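Local coordinates for putative angiotensinogen (Lampetra fluviatilis, PDB 5INW), which is a serpin that binds heparin and inhibits thrombin, a reaction that heparin promotes through a template mechanism, at residues A[348-360]-A[392-404]. The protein carries 1 engineered substitution. Numbering follows the deposited sequence.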
loop_
_atom_site.group_PDB
_atom_site.type_symbol
_atom_site.label_atom_id
_atom_site.label_comp_id
_atom_site.label_asym_id
_atom_site.label_seq_id
_atom_site.Cartn_x
_atom_site.Cartn_y
_atom_site.Cartn_z
ATOM N N SER A 348 -15.712 -19.573 2.431
ATOM C CA SER A 348 -16.638 -18.758 1.630
ATOM C C SER A 348 -16.050 -17.325 1.572
ATOM O O SER A 348 -15.811 -16.718 2.624
ATOM C CB SER A 348 -18.035 -18.742 2.276
ATOM O OG SER A 348 -18.336 -19.975 2.946
ATOM N N LEU A 349 -15.770 -16.813 0.368
ATOM C CA LEU A 349 -15.095 -15.526 0.171
ATOM C C LEU A 349 -15.657 -14.734 -1.004
ATOM O O LEU A 349 -15.642 -15.254 -2.128
ATOM C CB LEU A 349 -13.606 -15.763 -0.121
ATOM C CG LEU A 349 -12.610 -14.589 -0.270
ATOM C CD1 LEU A 349 -12.500 -13.861 1.049
ATOM C CD2 LEU A 349 -11.227 -15.087 -0.710
ATOM N N PRO A 350 -16.050 -13.448 -0.779
ATOM C CA PRO A 350 -16.515 -12.582 -1.871
ATOM C C PRO A 350 -15.519 -12.409 -3.020
ATOM O O PRO A 350 -14.319 -12.477 -2.806
ATOM C CB PRO A 350 -16.757 -11.248 -1.176
ATOM C CG PRO A 350 -17.100 -11.606 0.227
ATOM C CD PRO A 350 -16.279 -12.823 0.540
ATOM N N LYS A 351 -16.064 -12.217 -4.223
ATOM C CA LYS A 351 -15.355 -11.885 -5.469
ATOM C C LYS A 351 -15.774 -10.431 -5.756
ATOM O O LYS A 351 -16.972 -10.102 -5.774
ATOM C CB LYS A 351 -15.812 -12.836 -6.580
ATOM C CG LYS A 351 -15.399 -12.528 -8.020
ATOM C CD LYS A 351 -15.964 -13.625 -8.931
ATOM C CE LYS A 351 -16.128 -13.257 -10.401
ATOM N NZ LYS A 351 -14.859 -13.005 -11.164
ATOM N N PHE A 352 -14.796 -9.556 -5.930
ATOM C CA PHE A 352 -15.062 -8.131 -5.967
ATOM C C PHE A 352 -13.878 -7.375 -6.486
ATOM O O PHE A 352 -12.763 -7.889 -6.463
ATOM C CB PHE A 352 -15.363 -7.614 -4.567
ATOM C CG PHE A 352 -14.249 -7.839 -3.574
ATOM C CD1 PHE A 352 -14.145 -9.034 -2.903
ATOM C CD2 PHE A 352 -13.304 -6.864 -3.312
ATOM C CE1 PHE A 352 -13.112 -9.252 -1.993
ATOM C CE2 PHE A 352 -12.274 -7.078 -2.404
ATOM C CZ PHE A 352 -12.187 -8.274 -1.736
ATOM N N LYS A 353 -14.148 -6.171 -6.988
ATOM C CA LYS A 353 -13.117 -5.182 -7.334
ATOM C C LYS A 353 -13.516 -3.890 -6.625
ATOM O O LYS A 353 -14.584 -3.341 -6.896
ATOM C CB LYS A 353 -13.025 -4.973 -8.844
ATOM C CG LYS A 353 -11.744 -4.287 -9.286
ATOM C CD LYS A 353 -11.665 -4.201 -10.802
ATOM C CE LYS A 353 -10.241 -3.941 -11.280
ATOM N NZ LYS A 353 -10.261 -3.388 -12.675
ATOM N N ILE A 354 -12.687 -3.447 -5.690
ATOM C CA ILE A 354 -12.876 -2.159 -5.029
ATOM C C ILE A 354 -11.680 -1.237 -5.241
ATOM O O ILE A 354 -10.563 -1.720 -5.365
ATOM C CB ILE A 354 -13.110 -2.311 -3.517
ATOM C CG1 ILE A 354 -11.896 -2.890 -2.772
ATOM C CG2 ILE A 354 -14.349 -3.145 -3.254
ATOM C CD1 ILE A 354 -11.792 -2.395 -1.348
ATOM N N SER A 355 -11.907 0.069 -5.312
ATOM C CA SER A 355 -10.802 1.041 -5.399
ATOM C C SER A 355 -11.039 2.201 -4.496
ATOM O O SER A 355 -12.162 2.581 -4.296
ATOM C CB SER A 355 -10.585 1.528 -6.821
ATOM O OG SER A 355 -11.775 1.964 -7.408
ATOM N N VAL A 356 -9.971 2.756 -3.930
ATOM C CA VAL A 356 -10.033 3.767 -2.851
ATOM C C VAL A 356 -9.065 4.884 -3.203
ATOM O O VAL A 356 -8.020 4.614 -3.771
ATOM C CB VAL A 356 -9.580 3.122 -1.531
ATOM C CG1 VAL A 356 -9.625 4.126 -0.385
ATOM C CG2 VAL A 356 -10.398 1.851 -1.235
ATOM N N SER A 357 -9.383 6.127 -2.874
ATOM C CA SER A 357 -8.440 7.247 -3.078
ATOM C C SER A 357 -8.232 7.966 -1.788
ATOM O O SER A 357 -9.131 8.075 -0.987
ATOM C CB SER A 357 -8.961 8.239 -4.097
ATOM O OG SER A 357 -9.123 7.607 -5.326
ATOM N N TYR A 358 -7.059 8.548 -1.618
ATOM C CA TYR A 358 -6.795 9.369 -0.465
ATOM C C TYR A 358 -6.036 10.614 -0.843
ATOM O O TYR A 358 -5.364 10.677 -1.871
ATOM C CB TYR A 358 -6.004 8.605 0.571
ATOM C CG TYR A 358 -6.592 7.281 1.066
ATOM C CD1 TYR A 358 -7.472 7.244 2.130
ATOM C CD2 TYR A 358 -6.183 6.077 0.508
ATOM C CE1 TYR A 358 -7.954 6.062 2.617
ATOM C CE2 TYR A 358 -6.653 4.879 0.982
ATOM C CZ TYR A 358 -7.547 4.871 2.039
ATOM O OH TYR A 358 -8.041 3.673 2.507
ATOM N N ASP A 359 -6.233 11.647 -0.024
ATOM C CA ASP A 359 -5.341 12.797 0.068
ATOM C C ASP A 359 -4.734 12.603 1.473
ATOM O O ASP A 359 -5.453 12.497 2.446
ATOM C CB ASP A 359 -6.152 14.075 -0.090
ATOM C CG ASP A 359 -5.332 15.326 0.133
ATOM O OD1 ASP A 359 -4.804 15.523 1.245
ATOM O OD2 ASP A 359 -5.247 16.144 -0.803
ATOM N N LEU A 360 -3.426 12.476 1.566
ATOM C CA LEU A 360 -2.828 11.982 2.794
ATOM C C LEU A 360 -2.287 13.095 3.690
ATOM O O LEU A 360 -1.706 12.811 4.744
ATOM C CB LEU A 360 -1.679 11.037 2.452
ATOM C CG LEU A 360 -2.004 9.781 1.669
ATOM C CD1 LEU A 360 -0.727 8.996 1.379
ATOM C CD2 LEU A 360 -2.973 8.946 2.459
ATOM N N LYS A 392 1.129 18.581 -2.300
ATOM C CA LYS A 392 0.091 17.595 -2.386
ATOM C C LYS A 392 0.663 16.162 -2.438
ATOM O O LYS A 392 1.654 15.893 -3.162
ATOM C CB LYS A 392 -0.714 17.870 -3.665
ATOM C CG LYS A 392 -1.866 16.883 -3.890
ATOM C CD LYS A 392 -3.059 17.491 -4.621
ATOM C CE LYS A 392 -4.389 17.086 -3.987
ATOM N NZ LYS A 392 -5.513 18.033 -4.320
ATOM N N ILE A 393 -0.014 15.251 -1.735
ATOM C CA ILE A 393 0.254 13.808 -1.804
ATOM C C ILE A 393 -1.007 12.959 -1.911
ATOM O O ILE A 393 -1.805 12.922 -0.999
ATOM C CB ILE A 393 0.964 13.319 -0.548
ATOM C CG1 ILE A 393 2.291 14.026 -0.384
ATOM C CG2 ILE A 393 1.221 11.830 -0.623
ATOM C CD1 ILE A 393 3.120 13.485 0.774
ATOM N N THR A 394 -1.187 12.294 -3.032
ATOM C CA THR A 394 -2.344 11.445 -3.210
ATOM C C THR A 394 -1.878 10.012 -3.093
ATOM O O THR A 394 -0.695 9.741 -3.181
ATOM C CB THR A 394 -3.089 11.757 -4.536
ATOM O OG1 THR A 394 -2.180 11.848 -5.639
ATOM C CG2 THR A 394 -3.731 13.102 -4.419
ATOM N N HIS A 395 -2.810 9.123 -2.790
ATOM C CA HIS A 395 -2.572 7.702 -2.795
ATOM C C HIS A 395 -3.818 7.078 -3.321
ATOM O O HIS A 395 -4.870 7.410 -2.909
ATOM C CB HIS A 395 -2.248 7.160 -1.419
ATOM C CG HIS A 395 -1.892 5.720 -1.445
ATOM N ND1 HIS A 395 -0.639 5.271 -1.787
ATOM C CD2 HIS A 395 -2.649 4.619 -1.285
ATOM C CE1 HIS A 395 -0.634 3.955 -1.797
ATOM N NE2 HIS A 395 -1.841 3.537 -1.487
ATOM N N LYS A 396 -3.682 6.200 -4.283
ATOM C CA LYS A 396 -4.809 5.571 -4.985
ATOM C C LYS A 396 -4.478 4.067 -5.071
ATOM O O LYS A 396 -3.318 3.685 -5.340
ATOM C CB LYS A 396 -4.913 6.216 -6.358
ATOM C CG LYS A 396 -6.273 6.170 -7.004
ATOM C CD LYS A 396 -6.527 4.880 -7.820
ATOM C CE LYS A 396 -7.970 4.800 -8.328
ATOM N NZ LYS A 396 -8.060 4.094 -9.632
ATOM N N SER A 397 -5.442 3.199 -4.783
ATOM C CA SER A 397 -5.194 1.737 -4.820
ATOM C C SER A 397 -6.385 0.917 -5.256
ATOM O O SER A 397 -7.492 1.353 -5.089
ATOM C CB SER A 397 -4.729 1.269 -3.449
ATOM O OG SER A 397 -5.746 1.586 -2.525
ATOM N N VAL A 398 -6.154 -0.261 -5.818
ATOM C CA VAL A 398 -7.222 -1.139 -6.271
ATOM C C VAL A 398 -6.996 -2.599 -5.846
ATOM O O VAL A 398 -5.874 -3.070 -5.878
ATOM C CB VAL A 398 -7.350 -1.136 -7.792
ATOM C CG1 VAL A 398 -8.620 -1.898 -8.226
ATOM C CG2 VAL A 398 -7.382 0.272 -8.329
ATOM N N LEU A 399 -8.069 -3.292 -5.442
ATOM C CA LEU A 399 -8.002 -4.681 -5.005
ATOM C C LEU A 399 -9.024 -5.470 -5.792
ATOM O O LEU A 399 -10.165 -5.105 -5.811
ATOM C CB LEU A 399 -8.253 -4.817 -3.488
ATOM C CG LEU A 399 -8.251 -6.267 -2.972
ATOM C CD1 LEU A 399 -6.928 -6.975 -3.283
ATOM C CD2 LEU A 399 -8.557 -6.324 -1.478
ATOM N N HIS A 400 -8.582 -6.525 -6.455
ATOM C CA HIS A 400 -9.430 -7.360 -7.257
ATOM C C HIS A 400 -9.177 -8.776 -6.776
ATOM O O HIS A 400 -8.091 -9.268 -6.868
ATOM C CB HIS A 400 -9.102 -7.165 -8.755
ATOM C CG HIS A 400 -10.048 -7.850 -9.710
ATOM N ND1 HIS A 400 -9.688 -8.187 -11.005
ATOM C CD2 HIS A 400 -11.328 -8.280 -9.558
ATOM C CE1 HIS A 400 -10.706 -8.782 -11.612
ATOM N NE2 HIS A 400 -11.716 -8.841 -10.759
ATOM N N VAL A 401 -10.174 -9.387 -6.182
ATOM C CA VAL A 401 -10.125 -10.782 -5.817
ATOM C C VAL A 401 -11.067 -11.586 -6.750
ATOM O O VAL A 401 -12.217 -11.177 -7.005
ATOM C CB VAL A 401 -10.520 -10.967 -4.327
ATOM C CG1 VAL A 401 -10.561 -12.441 -3.954
ATOM C CG2 VAL A 401 -9.541 -10.199 -3.431
ATOM N N ASN A 402 -10.574 -12.717 -7.248
ATOM C CA ASN A 402 -11.372 -13.600 -8.041
ATOM C C ASN A 402 -10.927 -15.044 -7.853
ATOM O O ASN A 402 -10.096 -15.309 -7.009
ATOM C CB ASN A 402 -11.413 -13.115 -9.497
ATOM C CG ASN A 402 -10.118 -13.298 -10.244
ATOM O OD1 ASN A 402 -9.117 -13.870 -9.757
ATOM N ND2 ASN A 402 -10.135 -12.829 -11.482
ATOM N N GLU A 403 -11.493 -15.969 -8.627
ATOM C CA GLU A 403 -11.186 -17.388 -8.515
ATOM C C GLU A 403 -9.712 -17.721 -8.729
ATOM O O GLU A 403 -9.244 -18.665 -8.128
ATOM C CB GLU A 403 -12.031 -18.209 -9.523
ATOM C CG GLU A 403 -13.508 -18.374 -9.184
ATOM C CD GLU A 403 -14.412 -17.192 -9.524
ATOM O OE1 GLU A 403 -13.933 -16.159 -10.027
ATOM O OE2 GLU A 403 -15.647 -17.329 -9.312
ATOM N N GLU A 404 -8.999 -16.993 -9.608
ATOM C CA GLU A 404 -7.561 -17.258 -9.860
ATOM C C GLU A 404 -6.686 -16.729 -8.737
ATOM O O GLU A 404 -5.585 -17.249 -8.491
ATOM C CB GLU A 404 -7.023 -16.620 -11.159
ATOM C CG GLU A 404 -7.838 -16.878 -12.424
ATOM C CD GLU A 404 -7.879 -18.348 -12.948
ATOM O OE1 GLU A 404 -8.949 -18.763 -13.485
ATOM O OE2 GLU A 404 -6.873 -19.099 -12.861
#
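Phe-352 and Val-401 begin a long antiparallel ladder that alternates hydrogen-bonded and non-hydrogen-bonded pairs as far as Asp-359 and Thr-394. In its middle Leu-399 N reaches Ile-354 O at 2.9 Å with an almost straight N-H. Least aligned with its carbonyl is the bond of His-395 N, which meets Tyr-358 O from well above the carbonyl plane. Beyond the last bridge Leu-360 N still binds Ile-393 O.

On the face bearing Phe-352, apolar groups mesh. The phenyl ring takes CB of Val-401 over one face, with its CZ 3.7 Å from Val-401 CG2, while Leu-399 CD2 lies at the ring edge, 3.9 Å from CE2. Farther along, Leu-360 CD1 packs 3.7 Å from His-395 CB. With CG anti to the backbone N (chi1 -175°), the His-395 imidazole leaves the sheet on this face, where Thr-412 holds ND1 and the backbone N of Ser-109 holds NE2, fixing the ring's rotation.

These strands are s6A and s5A of the serpin fold. Strand 405-417, the cleaved reactive loop inserted as s4A, pairs with the other edge of 392-401; strand 106-108 and helix 110-122 pack against the face bearing Phe-352 and His-395.

The opposite face is mostly polar, with Val-398 among the lysines and serines. Lys-353, extended, lays CD over one face of the His-400 ring, offset toward the rim and 4.1 Å from CG. Asp-359 OD2 and Lys-392 NZ, 4.0 Å apart, are too distant for a salt bridge.

At the 402-404 end of the ladder, Lys-351 crosses Glu-403 at about a right angle, its NZ making a weak salt bridge of 3.5 Å to OE1. Shortening Lys-351 to an alanine is likely to leave Glu-403 OE1 without its cationic mate and uncover Val-401 O, although Thr-261 would still hold OE2.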